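Local atomic coordinates of microcin B17-processing protein McbC (Escherichia coli str. K-12 substr. MG1655, PDB entry 6GRH), a protein that helps convert the inactive microcin B17 precursor into the active peptide, as the FMN-binding, nitroreductase-family oxidoreductase of the microcin synthetase complex. Residues 232-238 with 256-262. Coordinates in Å, arbitrary orientation, origin at the centre of the assembly. Residues are numbered along the deposited sequence.
Sequences NRVWAGY and PLIVQFF. With FMN (flavin mononucleotide), chain O.
In this nitroreductase-family fold, edge strand 232-235 pairs antiparallel with strand 256-262; its other edge lies against FMN. R233/F261 and W235/V259 are the hydrogen-bonded pairs: R233 N-F261 O 3.0 Å, F261 N-R233 O 2.9 Å, W235 N-V259 O 2.8 Å, V259 N-W235 O 3.2 Å. N232/F262 and V234/Q260 are non-hydrogen-bonded. On their face, Q260 NE2 donates to N232 OD1 (3.1 Å), while OE1 is hydrogen-bonded to Y191 OH. On the other, the F261 edge (chi1 m) packs T-shaped on the face of W235's five-membered ring (chi1 t), centroids 4.8 Å apart, planes at 76°. L257 and I258 form a classic bulge opposite Y191 of strand 187-194. G237 centres an inverse gamma turn. V259 CG2 makes a CH-pi contact with the Y238 ring (chi1 p; centroid 3.9 Å), whose OH gives P256 O a weak hydrogen bond (3.0 Å). A236 N donates to FMN N5 (3.1 Å) and O4 (3.2 Å). R233 NE and NH2 hydrogen-bond to G86 O and S85 O; R233 NH1 donates to FMN N1 at 3.1 Å.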
loop_
_atom_site.group_PDB
_atom_site.type_symbol
_atom_site.label_atom_id
_atom_site.label_comp_id
_atom_site.label_asym_id
_atom_site.label_seq_id
_atom_site.Cartn_x
_atom_site.Cartn_y
_atom_site.Cartn_z
ATOM N N ASN D 232 -8.486 -17.555 31.788
ATOM C CA ASN D 232 -7.658 -17.000 30.722
ATOM C C ASN D 232 -8.339 -15.827 30.050
ATOM O O ASN D 232 -9.572 -15.708 30.078
ATOM C CB ASN D 232 -7.337 -18.075 29.677
ATOM C CG ASN D 232 -8.431 -18.205 28.639
ATOM O OD1 ASN D 232 -8.384 -17.542 27.616
ATOM N ND2 ASN D 232 -9.478 -18.957 28.959
ATOM N N ARG D 233 -7.527 -14.984 29.414
ATOM C CA ARG D 233 -8.040 -13.897 28.590
ATOM C C ARG D 233 -7.100 -13.641 27.412
ATOM O O ARG D 233 -5.934 -13.359 27.601
ATOM C CB ARG D 233 -8.218 -12.609 29.407
ATOM C CG ARG D 233 -8.843 -11.461 28.609
ATOM C CD ARG D 233 -9.212 -10.249 29.449
ATOM N NE ARG D 233 -10.430 -10.502 30.230
ATOM C CZ ARG D 233 -11.669 -10.098 29.924
ATOM N NH1 ARG D 233 -11.931 -9.376 28.842
ATOM N NH2 ARG D 233 -12.675 -10.457 30.713
ATOM N N VAL D 234 -7.653 -13.701 26.206
ATOM C CA VAL D 234 -6.943 -13.292 24.994
ATOM C C VAL D 234 -6.885 -11.778 25.033
ATOM O O VAL D 234 -7.828 -11.137 25.454
ATOM C CB VAL D 234 -7.637 -13.838 23.702
ATOM C CG1 VAL D 234 -6.834 -13.487 22.447
ATOM C CG2 VAL D 234 -7.792 -15.337 23.778
ATOM N N TRP D 235 -5.781 -11.205 24.569
ATOM C CA TRP D 235 -5.477 -9.827 24.856
ATOM C C TRP D 235 -4.713 -9.177 23.699
ATOM O O TRP D 235 -3.648 -9.629 23.321
ATOM C CB TRP D 235 -4.629 -9.818 26.112
ATOM C CG TRP D 235 -4.300 -8.515 26.686
ATOM C CD1 TRP D 235 -3.150 -7.785 26.496
ATOM C CD2 TRP D 235 -5.057 -7.828 27.665
ATOM N NE1 TRP D 235 -3.170 -6.665 27.287
ATOM C CE2 TRP D 235 -4.325 -6.672 28.027
ATOM C CE3 TRP D 235 -6.285 -8.077 28.288
ATOM C CZ2 TRP D 235 -4.801 -5.759 28.943
ATOM C CZ3 TRP D 235 -6.749 -7.177 29.207
ATOM C CH2 TRP D 235 -6.007 -6.022 29.540
ATOM N N ALA D 236 -5.262 -8.088 23.196
ATOM C CA ALA D 236 -4.667 -7.296 22.128
ATOM C C ALA D 236 -4.116 -5.951 22.576
ATOM O O ALA D 236 -3.521 -5.246 21.780
ATOM C CB ALA D 236 -5.713 -7.101 21.034
ATOM N N GLY D 237 -4.262 -5.610 23.850
ATOM C CA GLY D 237 -3.887 -4.285 24.358
ATOM C C GLY D 237 -2.439 -4.251 24.831
ATOM O O GLY D 237 -2.177 -4.085 26.014
ATOM N N TYR D 238 -1.504 -4.459 23.903
ATOM C CA TYR D 238 -0.076 -4.399 24.215
ATOM C C TYR D 238 0.639 -3.649 23.105
ATOM O O TYR D 238 0.111 -3.493 21.979
ATOM C CB TYR D 238 0.507 -5.815 24.411
ATOM C CG TYR D 238 0.427 -6.673 23.189
ATOM C CD1 TYR D 238 1.436 -6.648 22.231
ATOM C CD2 TYR D 238 -0.693 -7.455 22.943
ATOM C CE1 TYR D 238 1.341 -7.404 21.077
ATOM C CE2 TYR D 238 -0.788 -8.218 21.824
ATOM C CZ TYR D 238 0.233 -8.187 20.884
ATOM O OH TYR D 238 0.130 -8.943 19.733
ATOM N N PRO D 256 4.771 -10.575 17.389
ATOM C CA PRO D 256 3.690 -11.085 18.247
ATOM C C PRO D 256 2.296 -10.715 17.717
ATOM O O PRO D 256 2.025 -9.552 17.473
ATOM C CB PRO D 256 3.971 -10.400 19.592
ATOM C CG PRO D 256 4.633 -9.116 19.226
ATOM C CD PRO D 256 5.470 -9.426 18.018
ATOM N N LEU D 257 1.443 -11.702 17.490
ATOM C CA LEU D 257 0.094 -11.463 16.976
ATOM C C LEU D 257 -0.944 -11.228 18.069
ATOM O O LEU D 257 -1.868 -10.448 17.884
ATOM C CB LEU D 257 -0.369 -12.627 16.075
ATOM C CG LEU D 257 0.356 -12.793 14.752
ATOM C CD1 LEU D 257 -0.169 -13.981 13.985
ATOM C CD2 LEU D 257 0.248 -11.534 13.916
ATOM N N ILE D 258 -0.803 -11.942 19.183
ATOM C CA ILE D 258 -1.794 -11.931 20.244
ATOM C C ILE D 258 -1.149 -12.489 21.504
ATOM O O ILE D 258 -0.228 -13.321 21.445
ATOM C CB ILE D 258 -3.076 -12.698 19.817
ATOM C CG1 ILE D 258 -4.284 -12.318 20.645
ATOM C CG2 ILE D 258 -2.876 -14.201 19.826
ATOM C CD1 ILE D 258 -4.778 -10.915 20.385
ATOM N N VAL D 259 -1.601 -11.976 22.635
ATOM C CA VAL D 259 -1.156 -12.417 23.948
ATOM C C VAL D 259 -2.345 -13.106 24.623
ATOM O O VAL D 259 -3.505 -12.778 24.344
ATOM C CB VAL D 259 -0.640 -11.212 24.765
ATOM C CG1 VAL D 259 -0.376 -11.586 26.225
ATOM C CG2 VAL D 259 0.631 -10.647 24.134
ATOM N N GLN D 260 -2.069 -14.074 25.481
ATOM C CA GLN D 260 -3.124 -14.777 26.213
ATOM C C GLN D 260 -2.670 -14.967 27.636
ATOM O O GLN D 260 -1.683 -15.661 27.895
ATOM C CB GLN D 260 -3.457 -16.120 25.567
ATOM C CG GLN D 260 -4.698 -16.802 26.117
ATOM C CD GLN D 260 -5.057 -18.051 25.338
ATOM O OE1 GLN D 260 -4.222 -18.608 24.616
ATOM N NE2 GLN D 260 -6.294 -18.536 25.524
ATOM N N PHE D 261 -3.389 -14.343 28.551
ATOM C CA PHE D 261 -3.051 -14.389 29.978
ATOM C C PHE D 261 -3.737 -15.560 30.652
ATOM O O PHE D 261 -4.850 -15.912 30.278
ATOM C CB PHE D 261 -3.479 -13.088 30.660
ATOM C CG PHE D 261 -2.642 -11.905 30.272
ATOM C CD1 PHE D 261 -1.310 -11.833 30.662
ATOM C CD2 PHE D 261 -3.168 -10.875 29.522
ATOM C CE1 PHE D 261 -0.531 -10.756 30.314
ATOM C CE2 PHE D 261 -2.394 -9.783 29.182
ATOM C CZ PHE D 261 -1.068 -9.728 29.562
ATOM N N PHE D 262 -3.061 -16.148 31.641
ATOM C CA PHE D 262 -3.595 -17.275 32.398
ATOM C C PHE D 262 -3.362 -17.074 33.870
ATOM O O PHE D 262 -2.325 -16.528 34.282
ATOM C CB PHE D 262 -2.930 -18.589 31.991
ATOM C CG PHE D 262 -3.196 -18.980 30.576
ATOM C CD1 PHE D 262 -2.392 -18.492 29.549
ATOM C CD2 PHE D 262 -4.277 -19.798 30.261
ATOM C CE1 PHE D 262 -2.631 -18.846 28.240
ATOM C CE2 PHE D 262 -4.529 -20.145 28.943
ATOM C CZ PHE D 262 -3.709 -19.670 27.933
HETATM N N1 FMN O . -10.234 -8.287 26.535
HETATM C C2 FMN O . -9.666 -7.205 27.127
HETATM O O2 FMN O . -10.086 -6.882 28.253
HETATM N N3 FMN O . -8.680 -6.486 26.538
HETATM C C4 FMN O . -8.185 -6.807 25.319
HETATM O O4 FMN O . -7.268 -6.142 24.790
HETATM C C4A FMN O . -8.763 -7.969 24.599
HETATM N N5 FMN O . -8.337 -8.350 23.371
HETATM C C5A FMN O . -8.880 -9.429 22.749
HETATM C C6 FMN O . -8.406 -9.797 21.493
HETATM C C7 FMN O . -8.933 -10.893 20.817
HETATM C C7M FMN O . -8.400 -11.264 19.454
HETATM C C8 FMN O . -10.012 -11.697 21.447
HETATM C C8M FMN O . -10.586 -12.885 20.729
HETATM C C9 FMN O . -10.495 -11.345 22.708
HETATM C C9A FMN O . -9.970 -10.232 23.398
HETATM N N10 FMN O . -10.434 -9.839 24.686
HETATM C C10 FMN O . -9.844 -8.709 25.303
HETATM C "C1'" FMN O . -11.490 -10.569 25.399
HETATM C "C2'" FMN O . -12.847 -10.119 24.905
HETATM O "O2'" FMN O . -13.098 -8.776 25.363
HETATM C "C3'" FMN O . -13.920 -11.113 25.365
HETATM O "O3'" FMN O . -13.721 -12.375 24.715
HETATM C "C4'" FMN O . -15.341 -10.631 25.089
HETATM O "O4'" FMN O . -15.586 -9.433 25.829
HETATM C "C5'" FMN O . -16.418 -11.639 25.483
HETATM O "O5'" FMN O . -16.282 -11.952 26.868
HETATM P P FMN O . -16.049 -13.459 27.357
HETATM O O1P FMN O . -14.752 -13.924 26.737
HETATM O O2P FMN O . -15.950 -13.316 28.863
HETATM O O3P FMN O . -17.288 -14.139 26.864
#